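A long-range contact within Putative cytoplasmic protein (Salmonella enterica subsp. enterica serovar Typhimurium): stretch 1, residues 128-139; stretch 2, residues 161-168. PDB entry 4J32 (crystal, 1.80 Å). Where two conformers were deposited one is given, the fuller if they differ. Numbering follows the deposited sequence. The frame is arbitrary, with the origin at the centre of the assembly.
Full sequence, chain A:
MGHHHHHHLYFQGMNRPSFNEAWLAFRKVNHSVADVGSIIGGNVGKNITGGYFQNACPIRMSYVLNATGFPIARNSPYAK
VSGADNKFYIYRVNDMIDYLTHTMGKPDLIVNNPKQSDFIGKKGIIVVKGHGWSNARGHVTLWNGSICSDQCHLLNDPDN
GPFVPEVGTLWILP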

# COMPACT_ATOMS: atom_id res chain seq x y z
N VAL A 128 -21.43 7.08 22.69
CA VAL A 128 -21.10 5.72 23.07
C VAL A 128 -19.60 5.51 22.83
O VAL A 128 -19.10 5.82 21.74
N LYS A 129 -18.90 5.04 23.84
CA LYS A 129 -17.50 4.66 23.69
C LYS A 129 -17.45 3.14 23.82
O LYS A 129 -18.18 2.54 24.63
N GLY A 130 -16.60 2.52 23.03
CA GLY A 130 -16.46 1.07 23.13
C GLY A 130 -15.30 0.57 22.29
O GLY A 130 -14.54 1.37 21.71
N HIS A 131 -15.20 -0.74 22.18
CA HIS A 131 -14.14 -1.35 21.38
C HIS A 131 -14.66 -2.10 20.16
O HIS A 131 -15.83 -2.46 20.08
N GLY A 132 -13.77 -2.33 19.19
CA GLY A 132 -14.13 -3.11 18.01
C GLY A 132 -14.05 -2.33 16.71
O GLY A 132 -14.06 -2.94 15.63
N TRP A 133 -13.96 -1.01 16.79
CA TRP A 133 -13.79 -0.17 15.59
C TRP A 133 -12.35 0.24 15.40
O TRP A 133 -11.65 0.56 16.36
N SER A 134 -11.93 0.26 14.15
CA SER A 134 -10.54 0.45 13.80
C SER A 134 -10.20 1.91 13.52
O SER A 134 -9.03 2.23 13.32
N ASN A 135 -11.21 2.77 13.50
CA ASN A 135 -11.02 4.18 13.12
C ASN A 135 -11.41 5.17 14.22
O ASN A 135 -11.30 6.38 14.02
N ALA A 136 -11.89 4.66 15.36
CA ALA A 136 -12.46 5.52 16.40
C ALA A 136 -12.70 4.74 17.69
O ALA A 136 -12.80 3.51 17.67
N ARG A 137 -12.81 5.47 18.79
CA ARG A 137 -13.07 4.88 20.10
C ARG A 137 -14.57 4.92 20.41
O ARG A 137 -15.01 4.45 21.46
N GLY A 138 -15.35 5.52 19.53
CA GLY A 138 -16.76 5.71 19.84
C GLY A 138 -17.48 6.50 18.79
O GLY A 138 -16.97 6.68 17.68
N HIS A 139 -18.68 6.97 19.15
CA HIS A 139 -19.56 7.64 18.20
C HIS A 139 -20.36 8.67 19.00
O HIS A 139 -20.58 8.49 20.21
N GLY A 161 -23.29 -5.88 16.96
CA GLY A 161 -22.38 -5.70 15.81
C GLY A 161 -20.94 -5.97 16.22
O GLY A 161 -20.69 -6.57 17.27
N PRO A 162 -19.96 -5.53 15.38
CA PRO A 162 -18.57 -5.71 15.80
C PRO A 162 -18.16 -4.69 16.87
O PRO A 162 -17.22 -4.92 17.61
N PHE A 163 -18.88 -3.58 16.95
CA PHE A 163 -18.68 -2.60 18.01
C PHE A 163 -19.30 -3.10 19.33
O PHE A 163 -20.46 -3.49 19.35
N VAL A 164 -18.50 -3.13 20.40
CA VAL A 164 -18.99 -3.50 21.74
C VAL A 164 -19.01 -2.25 22.63
O VAL A 164 -17.96 -1.79 23.08
N PRO A 165 -20.20 -1.68 22.88
CA PRO A 165 -20.32 -0.48 23.71
C PRO A 165 -19.87 -0.75 25.16
O PRO A 165 -20.26 -1.77 25.75
N GLU A 166 -19.02 0.13 25.68
CA GLU A 166 -18.54 0.04 27.08
C GLU A 166 -19.30 1.04 27.97
O GLU A 166 -19.72 0.71 29.08
N VAL A 167 -19.43 2.28 27.48
CA VAL A 167 -20.13 3.34 28.23
C VAL A 167 -20.99 4.19 27.29
O VAL A 167 -20.54 4.58 26.20
N GLY A 168 -22.23 4.47 27.70
CA GLY A 168 -23.12 5.35 26.95
C GLY A 168 -23.54 6.51 27.83
O GLY A 168 -23.88 6.31 28.99

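Two antiparallel strands, 128-131 and 164-168, set the frame, and a beta bulge between Lys-129 and Gly-130 shifts the register by one. At the bulge Lys-129 O accepts from both Glu-166 N (2.8 Å) and Val-167 N (3.1 Å), so one extra residue of the second strand is fitted in and Glu-166 turns its CB toward the first.

The main bump is Phe-163, chi1 t, and its hollow includes a bare glycine. The ring tip sits over the backbone of Gly-130, with Phe-163 CZ 3.4 Å from Gly-130 N. A CB on Gly-130 would lie 2.9 Å from Phe-163 CZ and 2.2 Å from Val-164 O, so the ring, as placed, leaves no room for a CB at Gly-130. Gly-138 CA adds to it, 4.2 Å from Phe-163 CZ. Trp-133, chi1 m, covers one face of the phenyl ring: its six-membered ring stacks face to face, centroids 3.9 Å apart and planes at 20°, while Phe-163 CB rests over the five-membered ring. Val-128, chi1 t, closes the phenyl edge, with Val-128 CG1 3.7 Å from Phe-163 CE2 and 3.5 Å from Pro-165 CB. Gly-132 lets the chains close up in another way: a CB there would fall 2.2 Å from Pro-162 O, and its backbone angles themselves call for glycine.

On the face opposite Val-128, which also carries Lys-129 and Val-167, His-131 pairs with Val-164. The imidazole, chi1 p, lies against the valine, with Val-164 CB 3.7 Å from the ring centroid. At the imidazole edge, His-131 ND1 donates to Glu-166 OE2 at 3.1 Å. Glu-166, chi1 m, also brings OE1 to 3.0 Å from Gly-130 CA. Water 1 lies within reach of both residues, its oxygen 3.1 Å from Glu-166 OE1 and 3.2 Å from Gly-130 O. Lys-129, chi1 m, leads its end away.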

# COMPACT_ATOMS: atom_id res chain seq x y z
CB VAL A 128 -21.95 4.69 22.28
CG1 VAL A 128 -21.70 3.28 22.77
CG2 VAL A 128 -23.45 5.03 22.35
CB LYS A 129 -16.62 5.31 24.76
CG LYS A 129 -16.45 6.83 24.60
CD LYS A 129 -15.70 7.37 25.83
CE LYS A 129 -15.48 8.89 25.80
NZ LYS A 129 -15.61 9.51 27.19
CB HIS A 131 -13.28 -2.26 22.26
CG HIS A 131 -14.02 -3.41 22.88
ND1 HIS A 131 -14.58 -3.35 24.14
CD2 HIS A 131 -14.25 -4.67 22.43
CE1 HIS A 131 -15.14 -4.51 24.43
NE2 HIS A 131 -14.95 -5.33 23.42
CB TRP A 133 -14.64 1.10 15.64
CG TRP A 133 -16.09 0.90 15.35
CD1 TRP A 133 -16.69 -0.14 14.69
CD2 TRP A 133 -17.13 1.81 15.70
NE1 TRP A 133 -18.06 0.08 14.61
CE2 TRP A 133 -18.35 1.27 15.23
CE3 TRP A 133 -17.15 3.05 16.37
CZ2 TRP A 133 -19.59 1.92 15.41
CZ3 TRP A 133 -18.38 3.69 16.56
CH2 TRP A 133 -19.58 3.12 16.07
CB SER A 134 -10.21 -0.40 12.59
OG SER A 134 -10.24 -1.77 12.95
CB ASN A 135 -11.82 4.50 11.84
CG ASN A 135 -13.33 4.49 12.11
OD1 ASN A 135 -13.86 3.54 12.71
ND2 ASN A 135 -14.01 5.56 11.72
CB ALA A 136 -13.77 6.17 15.92
CB ARG A 137 -12.32 5.66 21.19
CG ARG A 137 -10.81 5.44 21.29
CD ARG A 137 -10.50 4.06 21.74
NE ARG A 137 -10.37 3.25 20.53
CZ ARG A 137 -10.59 1.95 20.46
NH1 ARG A 137 -10.98 1.26 21.52
NH2 ARG A 137 -10.45 1.37 19.29
CB HIS A 139 -20.52 6.63 17.55
CG HIS A 139 -21.12 7.13 16.27
ND1 HIS A 139 -20.39 7.30 15.12
CD2 HIS A 139 -22.40 7.49 15.97
CE1 HIS A 139 -21.18 7.75 14.16
NE2 HIS A 139 -22.41 7.88 14.65
CB PRO A 162 -17.78 -5.53 14.50
CG PRO A 162 -18.63 -4.66 13.65
CD PRO A 162 -20.07 -4.87 14.06
CB PHE A 163 -19.31 -1.28 17.61
CG PHE A 163 -19.05 -0.17 18.57
CD1 PHE A 163 -17.76 0.33 18.75
CD2 PHE A 163 -20.10 0.39 19.30
CE1 PHE A 163 -17.52 1.38 19.62
CE2 PHE A 163 -19.87 1.45 20.18
CZ PHE A 163 -18.58 1.94 20.34
CB VAL A 164 -18.13 -4.59 22.40
CG1 VAL A 164 -18.64 -4.92 23.83
CG2 VAL A 164 -18.09 -5.85 21.52
CB PRO A 165 -21.83 -0.15 23.67
CG PRO A 165 -22.42 -1.03 22.59
CD PRO A 165 -21.50 -2.18 22.39
CB GLU A 166 -17.04 0.37 27.14
CG GLU A 166 -16.11 -0.66 26.51
CD GLU A 166 -14.87 -0.02 25.91
OE1 GLU A 166 -14.88 1.23 25.64
OE2 GLU A 166 -13.91 -0.76 25.66
CB VAL A 167 -19.15 4.31 28.97
CG1 VAL A 167 -19.92 5.17 30.01
CG2 VAL A 167 -18.01 3.57 29.64
O HOH W 1 -13.25 3.29 23.91